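Local coordinates for protein glutathione S-transferase (PDB 4MP4) that probably catalyses the conjugation of glutathione to electrophilic substrates, as a two-subunit enzyme of the glutathione S-transferase fold, at residues Y80-Y85 with A89-D94; A99-I104 with S164-E169; D122-Q127 with L177-D182. One frame throughout, in Å; residues are numbered along the deposited sequence.

Interaction 1 of 3, residues Y80-Y85 with A89-D94; sequences YLEELY and AIYPKD
The Tyr91 ring turns an edge to Glu82: CG of Glu82 lies in the ring plane, 3.8 Å from Tyr91 CD2, and OE1 comes in near that plane as well. The carboxylate of Glu82 is steeply tilted against the ring, the two planes standing 69° apart. With CG anti to its own carbonyl carbon and the chain bent again at chi2, the glutamate leaves the last turn of its helix and folds its carboxylate over the start of the linker. There Glu82 OE1 accepts the backbone N-H of Ile90 at 3.0 Å, a fairly straight bond (151°) that arrives on the syn side but 33° out of the carboxylate plane. Glu82 OE1 also lies 3.2 Å from Ala89 CA, while Glu82 OE2 rests 3.4 Å from Ile90 CG1. Lys31 pairs with OE2 in a salt bridge, so the carboxylate ties the linker to a charged partner from another part of the chain. At the far end of its ring Tyr91 hydrogen-bonds through OH to Gln105, on the next helix. The contact thus fastens the end of helix 74-84, the last helix of the thioredoxin-like N-terminal domain, to the linker that leads into helix 95-110. Ile90 and Tyr91 pack back on Leu78 of helix 74-84, Tyr91 reaches Ala101 of helix 95-110, and Leu81 lies on Phe8 of strand 8-13.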
ATOM      1  N   TYR A  80      -4.481  -4.346  11.515  1.00 27.54           N
ATOM      2  CA  TYR A  80      -5.414  -4.134  12.609  1.00 27.51           C
ATOM      3  C   TYR A  80      -5.806  -5.453  13.274  1.00 31.04           C
ATOM      4  O   TYR A  80      -5.965  -5.531  14.493  1.00 33.39           O
ATOM      5  CB  TYR A  80      -6.636  -3.407  12.054  1.00 22.74           C
ATOM      6  CG  TYR A  80      -7.771  -3.276  12.995  1.00 22.18           C
ATOM      7  CD1 TYR A  80      -7.663  -2.488  14.128  1.00 33.46           C
ATOM      8  CD2 TYR A  80      -8.964  -3.923  12.755  1.00 25.96           C
ATOM      9  CE1 TYR A  80      -8.705  -2.358  15.003  1.00 31.39           C
ATOM     10  CE2 TYR A  80     -10.022  -3.799  13.631  1.00 29.53           C
ATOM     11  CZ  TYR A  80      -9.886  -3.015  14.752  1.00 34.98           C
ATOM     12  OH  TYR A  80     -10.936  -2.884  15.632  1.00 47.97           O
ATOM     13  N   LEU A  81      -5.937  -6.495  12.464  1.00 33.38           N
ATOM     14  CA  LEU A  81      -6.263  -7.820  12.957  1.00 24.92           C
ATOM     15  C   LEU A  81      -5.099  -8.438  13.738  1.00 29.84           C
ATOM     16  O   LEU A  81      -5.313  -9.119  14.747  1.00 26.16           O
ATOM     17  CB  LEU A  81      -6.678  -8.732  11.791  1.00 26.75           C
ATOM     18  CG  LEU A  81      -8.055  -8.475  11.151  1.00 29.69           C
ATOM     19  CD1 LEU A  81      -8.408  -9.555  10.113  1.00 20.51           C
ATOM     20  CD2 LEU A  81      -9.145  -8.371  12.208  1.00 22.35           C
ATOM     21  N   GLU A  82      -3.871  -8.205  13.269  1.00 21.06           N
ATOM     22  CA  GLU A  82      -2.692  -8.700  13.968  1.00 27.97           C
ATOM     23  C   GLU A  82      -2.560  -8.045  15.347  1.00 36.20           C
ATOM     24  O   GLU A  82      -2.234  -8.708  16.333  1.00 42.80           O
ATOM     25  CB  GLU A  82      -1.424  -8.424  13.157  1.00 20.26           C
ATOM     26  CG  GLU A  82      -1.253  -9.264  11.912  1.00 28.52           C
ATOM     27  CD  GLU A  82      -0.974 -10.726  12.210  1.00 29.41           C
ATOM     28  OE1 GLU A  82       0.218 -11.099  12.326  1.00 28.10           O
ATOM     29  OE2 GLU A  82      -1.951 -11.501  12.309  1.00 28.11           O
ATOM     30  N   GLU A  83      -2.803  -6.737  15.404  1.00 31.68           N
ATOM     31  CA  GLU A  83      -2.735  -6.006  16.658  1.00 28.19           C
ATOM     32  C   GLU A  83      -3.800  -6.477  17.646  1.00 37.48           C
ATOM     33  O   GLU A  83      -3.524  -6.596  18.837  1.00 47.07           O
ATOM     34  CB  GLU A  83      -2.815  -4.493  16.414  1.00 23.66           C
ATOM     35  CG  GLU A  83      -1.462  -3.882  16.037  1.00 22.41           C
ATOM     36  CD  GLU A  83      -1.558  -2.435  15.603  1.00 47.63           C
ATOM     37  OE1 GLU A  83      -2.514  -1.749  16.020  1.00 47.80           O
ATOM     38  OE2 GLU A  83      -0.675  -1.986  14.840  1.00 48.70           O
ATOM     39  N   LEU A  84      -5.002  -6.756  17.145  1.00 34.68           N
ATOM     40  CA  LEU A  84      -6.109  -7.243  17.974  1.00 32.82           C
ATOM     41  C   LEU A  84      -5.868  -8.659  18.470  1.00 32.93           C
ATOM     42  O   LEU A  84      -6.338  -9.036  19.539  1.00 42.32           O
ATOM     43  CB  LEU A  84      -7.425  -7.241  17.189  1.00 34.61           C
ATOM     44  CG  LEU A  84      -8.157  -5.932  16.902  1.00 38.15           C
ATOM     45  CD1 LEU A  84      -9.492  -6.219  16.217  1.00 33.03           C
ATOM     46  CD2 LEU A  84      -8.382  -5.158  18.186  1.00 37.50           C
ATOM     47  N   TYR A  85      -5.158  -9.449  17.679  1.00 23.51           N
ATOM     48  CA  TYR A  85      -4.918 -10.843  18.013  1.00 25.23           C
ATOM     49  C   TYR A  85      -3.495 -11.256  17.688  1.00 29.55           C
ATOM     50  O   TYR A  85      -3.249 -11.904  16.668  1.00 31.76           O
ATOM     51  CB  TYR A  85      -5.901 -11.752  17.272  1.00 26.22           C
ATOM     52  CG  TYR A  85      -7.359 -11.472  17.564  1.00 30.32           C
ATOM     53  CD1 TYR A  85      -7.939 -11.863  18.768  1.00 34.41           C
ATOM     54  CD2 TYR A  85      -8.163 -10.839  16.628  1.00 33.48           C
ATOM     55  CE1 TYR A  85      -9.282 -11.615  19.033  1.00 33.41           C
ATOM     56  CE2 TYR A  85      -9.501 -10.588  16.881  1.00 36.57           C
ATOM     57  CZ  TYR A  85     -10.055 -10.976  18.085  1.00 40.23           C
ATOM     58  OH  TYR A  85     -11.389 -10.720  18.335  1.00 48.86           O
ATOM     59  N   ALA A  89      -0.295 -14.924  14.510  1.00 30.38           N
ATOM     60  CA  ALA A  89       0.294 -14.071  13.501  1.00 29.90           C
ATOM     61  C   ALA A  89       0.129 -14.692  12.116  1.00 27.30           C
ATOM     62  O   ALA A  89       0.229 -15.909  11.950  1.00 23.62           O
ATOM     63  CB  ALA A  89       1.764 -13.818  13.819  1.00 20.98           C
ATOM     64  N   ILE A  90      -0.142 -13.847  11.128  1.00 25.46           N
ATOM     65  CA  ILE A  90      -0.206 -14.294   9.739  1.00 24.67           C
ATOM     66  C   ILE A  90       0.888 -13.595   8.933  1.00 22.70           C
ATOM     67  O   ILE A  90       0.826 -13.540   7.717  1.00 32.98           O
ATOM     68  CB  ILE A  90      -1.595 -14.065   9.114  1.00 25.58           C
ATOM     69  CG1 ILE A  90      -1.957 -12.586   9.118  1.00 16.70           C
ATOM     70  CG2 ILE A  90      -2.669 -14.860   9.868  1.00 26.06           C
ATOM     71  CD1 ILE A  90      -3.353 -12.319   8.618  1.00 16.05           C
ATOM     72  N   TYR A  91       1.872 -13.061   9.657  1.00 22.90           N
ATOM     73  CA  TYR A  91       3.141 -12.582   9.121  1.00 20.28           C
ATOM     74  C   TYR A  91       4.252 -13.316   9.873  1.00 23.21           C
ATOM     75  O   TYR A  91       4.034 -13.781  10.983  1.00 30.77           O
ATOM     76  CB  TYR A  91       3.290 -11.068   9.330  1.00 19.97           C
ATOM     77  CG  TYR A  91       2.359 -10.258   8.477  1.00 26.96           C
ATOM     78  CD1 TYR A  91       2.619 -10.060   7.123  1.00 23.73           C
ATOM     79  CD2 TYR A  91       1.204  -9.713   9.006  1.00 39.10           C
ATOM     80  CE1 TYR A  91       1.760  -9.331   6.329  1.00 21.16           C
ATOM     81  CE2 TYR A  91       0.337  -8.976   8.212  1.00 45.42           C
ATOM     82  CZ  TYR A  91       0.628  -8.788   6.874  1.00 30.80           C
ATOM     83  OH  TYR A  91      -0.226  -8.067   6.087  1.00 30.52           O
ATOM     84  N   PRO A  92       5.449 -13.415   9.274  1.00 24.30           N
ATOM     85  CA  PRO A  92       6.540 -14.151   9.924  1.00 26.74           C
ATOM     86  C   PRO A  92       6.878 -13.525  11.281  1.00 36.79           C
ATOM     87  O   PRO A  92       6.576 -12.342  11.493  1.00 30.70           O
ATOM     88  CB  PRO A  92       7.709 -13.971   8.948  1.00 20.40           C
ATOM     89  CG  PRO A  92       7.062 -13.617   7.633  1.00 21.40           C
ATOM     90  CD  PRO A  92       5.870 -12.813   7.993  1.00 18.80           C
ATOM     91  N   LYS A  93       7.477 -14.293  12.194  1.00 40.89           N
ATOM     92  CA  LYS A  93       7.771 -13.741  13.517  1.00 43.44           C
ATOM     93  C   LYS A  93       9.094 -12.962  13.574  1.00 38.68           C
ATOM     94  O   LYS A  93       9.189 -11.977  14.284  1.00 35.06           O
ATOM     95  CB  LYS A  93       7.651 -14.784  14.645  1.00 44.37           C
ATOM     96  CG  LYS A  93       8.699 -15.870  14.629  1.00 56.74           C
ATOM     97  CD  LYS A  93       8.487 -16.870  15.757  1.00 66.61           C
ATOM     98  CE  LYS A  93       9.228 -18.178  15.475  1.00 72.77           C
ATOM     99  NZ  LYS A  93       8.797 -18.809  14.185  1.00 73.66           N
ATOM    100  N   ASP A  94      10.104 -13.387  12.826  1.00 23.77           N
ATOM    101  CA  ASP A  94      11.334 -12.605  12.746  1.00 29.51           C
ATOM    102  C   ASP A  94      11.036 -11.200  12.202  1.00 33.84           C
ATOM    103  O   ASP A  94      10.328 -11.045  11.201  1.00 31.52           O
ATOM    104  CB  ASP A  94      12.370 -13.318  11.866  1.00 33.50           C
ATOM    105  CG  ASP A  94      13.576 -12.443  11.544  1.00 48.04           C
ATOM    106  OD1 ASP A  94      13.834 -11.466  12.275  1.00 52.94           O
ATOM    107  OD2 ASP A  94      14.279 -12.736  10.554  1.00 58.65           O
TER

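Interaction 2 of 3, residues A99-I104 with S164-E169; sequences ARARQI and SIVDAE
Val166 divides its two methyls between successive turns of the facing helix, one going to Ala101 and the other to Ile104. Val166 CG2 sits 3.9 Å from Ala101 CB and 3.6 Å from the backbone O of the same alanine, so this methyl lies against the helix surface itself. Val166 CG1, placed anti to the valine's backbone N (chi1 -174°), meets Ile104 CG2 at 3.8 Å, and the two branched side chains cross at about a right angle. The small alanine lets the backbones come close, with Ala101 CA and Val166 CA 6.5 Å apart. All three residues are buried, and the join rests on van der Waals contacts, with no hydrogen bond between the segments. Beyond it, Ile104 continues onto Val147 and Leu151 of helix 135-151, and Ala101 touches Pro92 and Phe160. Next to the valine, Asp167 OD2 accepts the backbone N-H of Ser164 at 2.9 Å in a nearly straight bond (168°), and its OD1 takes Tyr191 OH and Leu159 N. This Ser-x-x-Asp bond is one half of a capping box, the serine hydroxyl not returning it, at the place where glutathione transferases carry the N-capping box of their all-helical C-terminal domain.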
ATOM      1  N   ALA A  99       9.199  -7.549   7.846  1.00 19.37           N
ATOM      2  CA  ALA A  99       9.414  -6.360   7.037  1.00 28.92           C
ATOM      3  C   ALA A  99       9.435  -6.760   5.564  1.00 24.24           C
ATOM      4  O   ALA A  99       8.754  -6.141   4.734  1.00 26.01           O
ATOM      5  CB  ALA A  99      10.698  -5.649   7.440  1.00 19.73           C
ATOM      6  N   ARG A 100      10.182  -7.816   5.249  1.00 24.44           N
ATOM      7  CA  ARG A 100      10.231  -8.323   3.875  1.00 23.60           C
ATOM      8  C   ARG A 100       8.816  -8.715   3.417  1.00 23.78           C
ATOM      9  O   ARG A 100       8.395  -8.378   2.301  1.00 16.83           O
ATOM     10  CB  ARG A 100      11.229  -9.489   3.736  1.00 21.55           C
ATOM     11  CG  ARG A 100      11.340 -10.095   2.322  1.00 26.95           C
ATOM     12  CD  ARG A 100      12.201  -9.259   1.327  1.00 18.59           C
ATOM     13  NE  ARG A 100      13.624  -9.268   1.661  1.00 29.34           N
ATOM     14  CZ  ARG A 100      14.326  -8.195   2.024  1.00 32.37           C
ATOM     15  NH1 ARG A 100      15.624  -8.307   2.317  1.00 28.86           N
ATOM     16  NH2 ARG A 100      13.739  -7.007   2.096  1.00 30.00           N
ATOM     17  N   ALA A 101       8.070  -9.392   4.284  1.00 17.51           N
ATOM     18  CA  ALA A 101       6.685  -9.725   3.960  1.00 24.01           C
ATOM     19  C   ALA A 101       5.829  -8.479   3.656  1.00 23.13           C
ATOM     20  O   ALA A 101       5.101  -8.453   2.665  1.00 22.69           O
ATOM     21  CB  ALA A 101       6.046 -10.583   5.053  1.00 17.09           C
ATOM     22  N   ARG A 102       5.926  -7.450   4.495  1.00 21.53           N
ATOM     23  CA  ARG A 102       5.214  -6.196   4.231  1.00 16.87           C
ATOM     24  C   ARG A 102       5.669  -5.559   2.930  1.00 15.66           C
ATOM     25  O   ARG A 102       4.884  -4.935   2.227  1.00 29.62           O
ATOM     26  CB  ARG A 102       5.392  -5.208   5.386  1.00 20.21           C
ATOM     27  CG  ARG A 102       4.603  -5.589   6.639  1.00 16.68           C
ATOM     28  CD  ARG A 102       4.682  -4.500   7.690  1.00 24.58           C
ATOM     29  NE  ARG A 102       3.981  -4.881   8.910  1.00 23.75           N
ATOM     30  CZ  ARG A 102       4.553  -4.999  10.102  1.00 19.17           C
ATOM     31  NH1 ARG A 102       5.844  -4.742  10.258  1.00 18.91           N
ATOM     32  NH2 ARG A 102       3.828  -5.352  11.148  1.00 19.59           N
ATOM     33  N   GLN A 103       6.942  -5.732   2.596  1.00 17.78           N
ATOM     34  CA  GLN A 103       7.464  -5.167   1.362  1.00 15.91           C
ATOM     35  C   GLN A 103       6.875  -5.830   0.106  1.00 20.01           C
ATOM     36  O   GLN A 103       6.434  -5.143  -0.828  1.00 16.24           O
ATOM     37  CB  GLN A 103       8.981  -5.230   1.361  1.00 16.60           C
ATOM     38  CG  GLN A 103       9.623  -5.086  -0.001  1.00 16.55           C
ATOM     39  CD  GLN A 103      11.095  -5.465   0.053  1.00 21.23           C
ATOM     40  OE1 GLN A 103      11.754  -5.249   1.058  1.00 31.30           O
ATOM     41  NE2 GLN A 103      11.604  -6.048  -1.015  1.00 23.03           N
ATOM     42  N   ILE A 104       6.878  -7.161   0.093  1.00 15.42           N
ATOM     43  CA  ILE A 104       6.302  -7.929  -1.007  1.00 18.70           C
ATOM     44  C   ILE A 104       4.805  -7.635  -1.167  1.00 16.77           C
ATOM     45  O   ILE A 104       4.323  -7.403  -2.283  1.00 22.68           O
ATOM     46  CB  ILE A 104       6.568  -9.451  -0.841  1.00 15.26           C
ATOM     47  CG1 ILE A 104       8.071  -9.701  -0.738  1.00 18.91           C
ATOM     48  CG2 ILE A 104       5.984 -10.224  -1.996  1.00 14.85           C
ATOM     49  CD1 ILE A 104       8.911  -8.988  -1.870  1.00 16.06           C
ATOM     50  N   SER A 164       2.384 -17.584   5.372  1.00 28.26           N
ATOM     51  CA  SER A 164       1.919 -16.253   5.755  1.00 20.20           C
ATOM     52  C   SER A 164       0.922 -15.748   4.726  1.00 17.59           C
ATOM     53  O   SER A 164       0.843 -16.278   3.613  1.00 19.07           O
ATOM     54  CB  SER A 164       3.078 -15.270   5.873  1.00 20.45           C
ATOM     55  OG  SER A 164       3.860 -15.276   4.704  1.00 18.90           O
ATOM     56  N   ILE A 165       0.167 -14.716   5.088  1.00 12.99           N
ATOM     57  CA  ILE A 165      -0.877 -14.194   4.199  1.00  9.93           C
ATOM     58  C   ILE A 165      -0.289 -13.804   2.820  1.00 18.03           C
ATOM     59  O   ILE A 165      -1.009 -13.749   1.813  1.00 18.22           O
ATOM     60  CB  ILE A 165      -1.621 -13.001   4.866  1.00 13.43           C
ATOM     61  CG1 ILE A 165      -2.919 -12.645   4.133  1.00 16.14           C
ATOM     62  CG2 ILE A 165      -0.717 -11.804   4.985  1.00  9.45           C
ATOM     63  CD1 ILE A 165      -3.941 -13.759   4.124  1.00  9.22           C
ATOM     64  N   VAL A 166       1.023 -13.576   2.769  1.00 10.08           N
ATOM     65  CA  VAL A 166       1.661 -13.136   1.541  1.00 18.88           C
ATOM     66  C   VAL A 166       1.768 -14.308   0.558  1.00 18.76           C
ATOM     67  O   VAL A 166       1.840 -14.104  -0.668  1.00 12.08           O
ATOM     68  CB  VAL A 166       3.045 -12.458   1.795  1.00 10.53           C
ATOM     69  CG1 VAL A 166       3.601 -11.887   0.504  1.00 10.71           C
ATOM     70  CG2 VAL A 166       2.919 -11.343   2.803  1.00 10.26           C
ATOM     71  N   ASP A 167       1.757 -15.538   1.080  1.00 13.33           N
ATOM     72  CA  ASP A 167       1.714 -16.693   0.180  1.00 17.08           C
ATOM     73  C   ASP A 167       0.422 -16.651  -0.632  1.00 20.07           C
ATOM     74  O   ASP A 167       0.424 -16.878  -1.858  1.00 15.58           O
ATOM     75  CB  ASP A 167       1.852 -18.034   0.915  1.00 14.70           C
ATOM     76  CG  ASP A 167       3.251 -18.241   1.512  1.00 24.09           C
ATOM     77  OD1 ASP A 167       4.233 -18.414   0.727  1.00 16.09           O
ATOM     78  OD2 ASP A 167       3.356 -18.242   2.774  1.00 20.85           O
ATOM     79  N   ALA A 168      -0.673 -16.313   0.044  1.00 11.74           N
ATOM     80  CA  ALA A 168      -1.973 -16.283  -0.608  1.00 10.86           C
ATOM     81  C   ALA A 168      -2.030 -15.136  -1.633  1.00 14.68           C
ATOM     82  O   ALA A 168      -2.652 -15.268  -2.698  1.00 18.91           O
ATOM     83  CB  ALA A 168      -3.099 -16.178   0.425  1.00  9.06           C
ATOM     84  N   GLU A 169      -1.351 -14.035  -1.322  1.00 11.77           N
ATOM     85  CA  GLU A 169      -1.359 -12.857  -2.189  1.00 10.98           C
ATOM     86  C   GLU A 169      -0.515 -13.092  -3.446  1.00 14.13           C
ATOM     87  O   GLU A 169      -0.892 -12.676  -4.542  1.00 14.66           O
ATOM     88  CB  GLU A 169      -0.858 -11.613  -1.443  1.00  7.95           C
ATOM     89  CG  GLU A 169      -1.690 -11.205  -0.235  1.00 29.26           C
ATOM     90  CD  GLU A 169      -0.963 -10.196   0.678  1.00 28.22           C
ATOM     91  OE1 GLU A 169       0.256 -10.017   0.508  1.00 22.67           O
ATOM     92  OE2 GLU A 169      -1.601  -9.588   1.562  1.00 20.47           O
TER

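Interaction 3 of 3, residues D122-Q127 with L177-D182; sequences DVIFIQ and LIQNGD
Val123 packs against Asn180 where the short helix 122-125 meets the Schellman motif that ends helix 165-178, both in the helical C-terminal domain of the glutathione transferase fold. The tight part of the contact is this pair. Asn180 OD1 lies 3.4 Å from Val123 CG1 and Asn180 CB 4.0 Å from Val123 CG2, the two side chains running at a slant to each other. CG of Asn180 stands anti to its backbone N (chi1 -165°), which carries the amide toward the valine; OD1 accepts a hydrogen bond from the backbone N of Lys129, so the polar atom beside these methyls is not left without a partner. Gln179 makes a looser approach: its CB comes 3.9 Å from Ile124 CA, and the side chains of the two residues are farther apart still. Ile124 also packs on Leu172 and Arg176 of helix 165-178 and on Trp196 of helix 186-196. The outer side is wet and polar. No direct hydrogen bond joins the segments; two waters probably bridge them instead, while Gln179 NE2 is held by Gln175 of its own helix. One water lies 2.6 Å from Val123 O and makes only a weak, long bond to Gln179 O. The other probably links the two segments more evenly, 2.8 Å from Ile124 O and 2.9 Å from Gln179 OE1.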
ATOM      1  N   ASP A 122     -11.049 -11.633 -13.198  1.00 17.21           N
ATOM      2  CA  ASP A 122     -11.976 -12.243 -14.148  1.00 19.07           C
ATOM      3  C   ASP A 122     -11.342 -13.451 -14.854  1.00 14.78           C
ATOM      4  O   ASP A 122     -12.012 -14.451 -15.106  1.00 16.10           O
ATOM      5  CB  ASP A 122     -12.395 -11.195 -15.200  1.00 22.10           C
ATOM      6  CG  ASP A 122     -12.946  -9.930 -14.575  1.00 34.90           C
ATOM      7  OD1 ASP A 122     -12.165  -9.140 -13.988  1.00 39.81           O
ATOM      8  OD2 ASP A 122     -14.172  -9.712 -14.671  1.00 49.38           O
ATOM      9  N   VAL A 123     -10.052 -13.358 -15.178  1.00 13.95           N
ATOM     10  CA  VAL A 123      -9.368 -14.457 -15.863  1.00 11.30           C
ATOM     11  C   VAL A 123      -9.200 -15.701 -14.979  1.00 17.11           C
ATOM     12  O   VAL A 123      -9.214 -16.834 -15.486  1.00 14.11           O
ATOM     13  CB  VAL A 123      -8.023 -14.021 -16.500  1.00 21.65           C
ATOM     14  CG1 VAL A 123      -8.206 -12.704 -17.239  1.00 11.59           C
ATOM     15  CG2 VAL A 123      -6.919 -13.908 -15.463  1.00 20.81           C
ATOM     16  N   ILE A 124      -9.095 -15.492 -13.664  1.00 12.73           N
ATOM     17  CA  ILE A 124      -9.019 -16.593 -12.700  1.00 13.95           C
ATOM     18  C   ILE A 124     -10.387 -17.239 -12.463  1.00 14.42           C
ATOM     19  O   ILE A 124     -10.496 -18.458 -12.361  1.00 19.98           O
ATOM     20  CB  ILE A 124      -8.455 -16.118 -11.328  1.00 16.66           C
ATOM     21  CG1 ILE A 124      -7.045 -15.549 -11.485  1.00 11.16           C
ATOM     22  CG2 ILE A 124      -8.504 -17.239 -10.282  1.00 11.19           C
ATOM     23  CD1 ILE A 124      -6.555 -14.819 -10.255  1.00 14.04           C
ATOM     24  N   PHE A 125     -11.431 -16.422 -12.393  1.00 13.99           N
ATOM     25  CA  PHE A 125     -12.739 -16.908 -11.946  1.00 15.21           C
ATOM     26  C   PHE A 125     -13.791 -17.091 -13.042  1.00 15.37           C
ATOM     27  O   PHE A 125     -14.790 -17.765 -12.825  1.00 18.00           O
ATOM     28  CB  PHE A 125     -13.315 -15.983 -10.858  1.00 13.66           C
ATOM     29  CG  PHE A 125     -12.458 -15.880  -9.617  1.00 15.98           C
ATOM     30  CD1 PHE A 125     -12.236 -16.987  -8.814  1.00 15.52           C
ATOM     31  CD2 PHE A 125     -11.892 -14.668  -9.242  1.00 18.68           C
ATOM     32  CE1 PHE A 125     -11.449 -16.888  -7.660  1.00 13.84           C
ATOM     33  CE2 PHE A 125     -11.113 -14.563  -8.092  1.00 13.34           C
ATOM     34  CZ  PHE A 125     -10.900 -15.668  -7.298  1.00 10.76           C
ATOM     35  N   ILE A 126     -13.594 -16.487 -14.210  1.00 14.12           N
ATOM     36  CA  ILE A 126     -14.635 -16.529 -15.240  1.00 11.18           C
ATOM     37  C   ILE A 126     -14.164 -17.125 -16.583  1.00 15.07           C
ATOM     38  O   ILE A 126     -14.646 -18.157 -17.009  1.00 22.61           O
ATOM     39  CB  ILE A 126     -15.278 -15.143 -15.408  1.00 15.69           C
ATOM     40  CG1 ILE A 126     -15.717 -14.636 -14.026  1.00 16.28           C
ATOM     41  CG2 ILE A 126     -16.461 -15.230 -16.317  1.00 11.30           C
ATOM     42  CD1 ILE A 126     -16.287 -13.254 -13.989  1.00 12.38           C
ATOM     43  N   GLN A 127     -13.203 -16.491 -17.231  1.00 13.83           N
ATOM     44  CA  GLN A 127     -12.689 -16.986 -18.501  1.00 19.70           C
ATOM     45  C   GLN A 127     -11.432 -16.215 -18.860  1.00 15.32           C
ATOM     46  O   GLN A 127     -11.279 -15.064 -18.469  1.00 17.29           O
ATOM     47  CB  GLN A 127     -13.722 -16.828 -19.611  1.00 27.30           C
ATOM     48  CG  GLN A 127     -14.342 -15.458 -19.654  1.00 37.68           C
ATOM     49  CD  GLN A 127     -14.885 -15.108 -21.013  1.00 43.27           C
ATOM     50  OE1 GLN A 127     -14.415 -15.611 -22.029  1.00 46.10           O
ATOM     51  NE2 GLN A 127     -15.872 -14.234 -21.042  1.00 44.21           N
ATOM     52  N   LEU A 177      -1.843 -15.165 -14.263  1.00 16.62           N
ATOM     53  CA  LEU A 177      -1.102 -15.584 -15.437  1.00 14.41           C
ATOM     54  C   LEU A 177      -1.395 -17.040 -15.779  1.00 21.85           C
ATOM     55  O   LEU A 177      -1.667 -17.392 -16.931  1.00 27.04           O
ATOM     56  CB  LEU A 177       0.385 -15.403 -15.168  1.00 15.07           C
ATOM     57  CG  LEU A 177       0.882 -13.964 -15.192  1.00 19.14           C
ATOM     58  CD1 LEU A 177       2.288 -13.888 -14.616  1.00 22.09           C
ATOM     59  CD2 LEU A 177       0.853 -13.445 -16.633  1.00 20.08           C
ATOM     60  N   ILE A 178      -1.336 -17.887 -14.764  1.00 19.67           N
ATOM     61  CA  ILE A 178      -1.514 -19.318 -14.947  1.00 17.30           C
ATOM     62  C   ILE A 178      -2.889 -19.650 -15.531  1.00 17.25           C
ATOM     63  O   ILE A 178      -2.997 -20.347 -16.543  1.00 12.71           O
ATOM     64  CB  ILE A 178      -1.305 -20.060 -13.618  1.00 14.92           C
ATOM     65  CG1 ILE A 178       0.154 -19.888 -13.159  1.00 22.20           C
ATOM     66  CG2 ILE A 178      -1.663 -21.522 -13.768  1.00 17.56           C
ATOM     67  CD1 ILE A 178       0.379 -20.124 -11.692  1.00 12.57           C
ATOM     68  N   GLN A 179      -3.930 -19.111 -14.913  1.00 15.61           N
ATOM     69  CA  GLN A 179      -5.290 -19.453 -15.294  1.00 17.74           C
ATOM     70  C   GLN A 179      -5.664 -18.886 -16.650  1.00 23.10           C
ATOM     71  O   GLN A 179      -6.624 -19.350 -17.273  1.00 23.66           O
ATOM     72  CB  GLN A 179      -6.276 -18.984 -14.222  1.00 13.04           C
ATOM     73  CG  GLN A 179      -6.036 -19.658 -12.899  1.00 12.35           C
ATOM     74  CD  GLN A 179      -6.134 -21.160 -13.060  1.00 19.60           C
ATOM     75  OE1 GLN A 179      -6.971 -21.631 -13.810  1.00 21.58           O
ATOM     76  NE2 GLN A 179      -5.258 -21.909 -12.398  1.00 10.97           N
ATOM     77  N   ASN A 180      -4.899 -17.893 -17.105  1.00 19.34           N
ATOM     78  CA  ASN A 180      -5.155 -17.269 -18.393  1.00 18.47           C
ATOM     79  C   ASN A 180      -4.408 -17.943 -19.537  1.00 27.44           C
ATOM     80  O   ASN A 180      -4.693 -17.692 -20.702  1.00 38.80           O
ATOM     81  CB  ASN A 180      -4.852 -15.774 -18.341  1.00 17.17           C
ATOM     82  CG  ASN A 180      -5.443 -15.009 -19.526  1.00 22.97           C
ATOM     83  OD1 ASN A 180      -6.608 -14.592 -19.504  1.00 20.58           O
ATOM     84  ND2 ASN A 180      -4.643 -14.821 -20.557  1.00  9.52           N
ATOM     85  N   GLY A 181      -3.462 -18.812 -19.206  1.00 28.91           N
ATOM     86  CA  GLY A 181      -2.751 -19.569 -20.219  1.00 12.32           C
ATOM     87  C   GLY A 181      -1.348 -19.068 -20.470  1.00 20.47           C
ATOM     88  O   GLY A 181      -0.578 -19.714 -21.172  1.00 36.91           O
ATOM     89  N   ASP A 182      -1.000 -17.921 -19.895  1.00 19.14           N
ATOM     90  CA  ASP A 182       0.316 -17.317 -20.124  1.00 18.87           C
ATOM     91  C   ASP A 182       1.430 -18.232 -19.610  1.00 31.92           C
ATOM     92  O   ASP A 182       1.183 -19.136 -18.812  1.00 26.24           O
ATOM     93  CB  ASP A 182       0.413 -15.941 -19.447  1.00 12.28           C
ATOM     94  CG  ASP A 182      -0.652 -14.970 -19.926  1.00 33.35           C
ATOM     95  OD1 ASP A 182      -0.760 -14.752 -21.150  1.00 39.34           O
ATOM     96  OD2 ASP A 182      -1.387 -14.424 -19.078  1.00 35.96           O
TER
HETATM   97  O   HOH W   1      -9.967 -18.954 -16.802  1.00 27.62           O
HETATM   98  O   HOH W   2      -9.680 -20.506 -14.031  1.00 30.19           O

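How the interactions relate
Interactions 1 and 2 adjoin, their centres about 12 Å apart: Ile90 O probably accepts a hydrogen bond from Ile165 N, and Tyr91 CE1 packs on Ile165 CG2. Together they join helix 74-84 of the N-terminal domain, through the linker, to helices 95-110 and 165-178 of the C-terminal domain, and both touch the second subunit. Interaction 3 lies across the chain's centre, about 22 Å from interaction 2 and 31 Å from interaction 1 between centres. Helix 165-178 spans the gap, starting in interaction 2 and ending in interaction 3. Along the chain interaction 1 closes first, whereas the segments of interactions 2 and 3 alternate, and both bring together residues far apart in sequence within the C-terminal domain.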